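Local atomic coordinates of shikimate kinase (Aquifex aeolicus, PDB entry 2PT5), a protein that probably catalyses the ATP-dependent, magnesium-requiring phosphorylation of the 3-hydroxyl group of shikimate, the fifth of seven steps leading to chorismate. Residues Q36-L41 with E59-K64. Residues are numbered along the deposited sequence; the frame is centred on the assembly and turned at random.
Sequences QKREGL and EFEVLK
Arg38 reaches from the last turn of helix 31-39 to Glu61 on helix 52-66, and its NH1 forms a salt bridge with Glu61 OE1 at 3.2 Å. The carboxylate comes to the edge of the guanidinium, close to its plane, but the two flat groups are inclined by 61° and a single N-O pair joins them; this is a single-contact ion pair rather than a bidentate one. The same guanidinium has a methyl over one face: Val62 CG2 sits 3.9 Å above the plane, displaced toward the rim. Its nearest neighbours there are NH1 and CZ of Arg38. Only 119 Å² is buried between the segments, most of it on Arg38; Arg38 and Glu61 remain solvent-exposed, while Val62 is buried.

In fold terms, the contact joins two helices in the region of a P-loop kinase that follows the short edge strand 28-30, and both lead back to predicted shikimate-binding residues, Asp32 on the first helix and Arg56 on the second. The side chain of Val62 lies about 8 Å from that of Asp32.

The 9.1 Å between the CA atoms of Arg38 and Val62 is bridged by the long arginine. Its CG is anti to the backbone N (chi1 175°), and the chain stays extended until it bends at chi3 (-60°). Glu61 meets it with a side chain extended beyond CG. Behind the first shell, Asp65 offers NH2 of Arg38 a second, long and weak ion pair. Val62 also packs on Glu34 and Val35, one helical turn before Arg38, while Glu39 OE1 is hydrogen-bonded to Tyr54 OH, a further polar link between the same two helices.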
loop_
_atom_site.group_PDB
_atom_site.type_symbol
_atom_site.label_atom_id
_atom_site.label_comp_id
_atom_site.label_asym_id
_atom_site.label_seq_id
_atom_site.Cartn_x
_atom_site.Cartn_y
_atom_site.Cartn_z
ATOM N N GLN A 36 2.371 8.125 11.431
ATOM C CA GLN A 36 3.323 8.131 12.529
ATOM C C GLN A 36 3.851 9.535 12.801
ATOM O O GLN A 36 3.825 9.991 13.942
ATOM C CB GLN A 36 4.478 7.177 12.227
ATOM C CG GLN A 36 4.059 5.717 12.259
ATOM C CD GLN A 36 5.180 4.762 11.889
ATOM O OE1 GLN A 36 5.609 4.701 10.736
ATOM N NE2 GLN A 36 5.659 4.009 12.873
ATOM N N LYS A 37 4.318 10.219 11.758
ATOM C CA LYS A 37 4.841 11.571 11.918
ATOM C C LYS A 37 3.801 12.516 12.526
ATOM O O LYS A 37 4.140 13.379 13.341
ATOM C CB LYS A 37 5.339 12.108 10.576
ATOM C CG LYS A 37 6.464 11.268 9.975
ATOM C CD LYS A 37 7.194 11.981 8.832
ATOM C CE LYS A 37 6.266 12.364 7.691
ATOM N NZ LYS A 37 7.004 13.055 6.596
ATOM N N ARG A 38 2.536 12.347 12.152
ATOM C CA ARG A 38 1.476 13.190 12.700
ATOM C C ARG A 38 1.235 12.920 14.187
ATOM O O ARG A 38 1.131 13.855 14.981
ATOM C CB ARG A 38 0.163 12.986 11.944
ATOM C CG ARG A 38 -0.995 13.758 12.561
ATOM C CD ARG A 38 -2.276 13.625 11.763
ATOM N NE ARG A 38 -2.130 14.132 10.403
ATOM C CZ ARG A 38 -3.131 14.210 9.528
ATOM N NH1 ARG A 38 -4.349 13.816 9.883
ATOM N NH2 ARG A 38 -2.916 14.676 8.300
ATOM N N GLU A 39 1.142 11.645 14.559
ATOM C CA GLU A 39 0.908 11.261 15.950
ATOM C C GLU A 39 2.182 11.351 16.780
ATOM O O GLU A 39 2.131 11.405 18.009
ATOM C CB GLU A 39 0.382 9.827 16.023
ATOM C CG GLU A 39 -0.895 9.575 15.245
ATOM C CD GLU A 39 -2.089 10.312 15.817
ATOM O OE1 GLU A 39 -2.418 10.079 17.000
ATOM O OE2 GLU A 39 -2.701 11.121 15.080
ATOM N N GLY A 40 3.326 11.362 16.106
ATOM C CA GLY A 40 4.596 11.424 16.806
ATOM C C GLY A 40 4.860 10.099 17.493
ATOM O O GLY A 40 5.777 9.975 18.304
ATOM N N LEU A 41 4.044 9.104 17.163
ATOM C CA LEU A 41 4.174 7.776 17.746
ATOM C C LEU A 41 4.298 6.724 16.659
ATOM O O LEU A 41 3.764 6.887 15.559
ATOM C CB LEU A 41 2.954 7.458 18.612
ATOM C CG LEU A 41 2.678 8.401 19.786
ATOM C CD1 LEU A 41 1.348 8.053 20.421
ATOM C CD2 LEU A 41 3.803 8.296 20.802
ATOM N N GLU A 59 -5.600 6.430 9.664
ATOM C CA GLU A 59 -4.954 6.252 8.373
ATOM C C GLU A 59 -5.916 6.577 7.228
ATOM O O GLU A 59 -5.497 7.046 6.168
ATOM C CB GLU A 59 -4.381 4.831 8.237
ATOM C CG GLU A 59 -5.401 3.710 8.159
ATOM C CD GLU A 59 -4.750 2.330 8.166
ATOM O OE1 GLU A 59 -5.486 1.329 8.017
ATOM O OE2 GLU A 59 -3.509 2.242 8.322
ATOM N N PHE A 60 -7.209 6.350 7.438
ATOM C CA PHE A 60 -8.154 6.671 6.381
ATOM C C PHE A 60 -8.259 8.197 6.291
ATOM O O PHE A 60 -8.325 8.763 5.199
ATOM C CB PHE A 60 -9.523 6.053 6.660
ATOM C CG PHE A 60 -10.436 6.049 5.466
ATOM C CD1 PHE A 60 -9.984 6.485 4.222
ATOM C CD2 PHE A 60 -11.748 5.614 5.583
ATOM C CE1 PHE A 60 -10.821 6.492 3.117
ATOM C CE2 PHE A 60 -12.596 5.616 4.479
ATOM C CZ PHE A 60 -12.128 6.058 3.245
ATOM N N GLU A 61 -8.254 8.860 7.444
ATOM C CA GLU A 61 -8.316 10.319 7.482
ATOM C C GLU A 61 -7.101 10.876 6.754
ATOM O O GLU A 61 -7.214 11.792 5.933
ATOM C CB GLU A 61 -8.297 10.829 8.926
ATOM C CG GLU A 61 -8.037 12.334 9.033
ATOM C CD GLU A 61 -7.777 12.809 10.458
ATOM O OE1 GLU A 61 -7.409 13.993 10.625
ATOM O OE2 GLU A 61 -7.941 12.008 11.404
ATOM N N VAL A 62 -5.938 10.315 7.070
ATOM C CA VAL A 62 -4.694 10.752 6.460
ATOM C C VAL A 62 -4.737 10.541 4.951
ATOM O O VAL A 62 -4.217 11.357 4.187
ATOM C CB VAL A 62 -3.489 9.990 7.058
ATOM C CG1 VAL A 62 -2.218 10.381 6.344
ATOM C CG2 VAL A 62 -3.372 10.298 8.549
ATOM N N LEU A 63 -5.360 9.445 4.529
ATOM C CA LEU A 63 -5.464 9.140 3.113
ATOM C C LEU A 63 -6.233 10.247 2.416
ATOM O O LEU A 63 -5.790 10.768 1.387
ATOM C CB LEU A 63 -6.184 7.809 2.898
ATOM C CG LEU A 63 -6.467 7.446 1.442
ATOM C CD1 LEU A 63 -5.147 7.289 0.688
ATOM C CD2 LEU A 63 -7.287 6.146 1.385
ATOM N N LYS A 64 -7.388 10.602 2.974
ATOM C CA LYS A 64 -8.214 11.653 2.395
ATOM C C LYS A 64 -7.478 12.991 2.335
ATOM O O LYS A 64 -7.476 13.650 1.297
ATOM C CB LYS A 64 -9.516 11.823 3.184
ATOM C CG LYS A 64 -10.420 10.604 3.204
ATOM C CD LYS A 64 -11.874 11.046 3.326
ATOM C CE LYS A 64 -12.743 9.999 4.006
ATOM N NZ LYS A 64 -12.373 9.835 5.442
#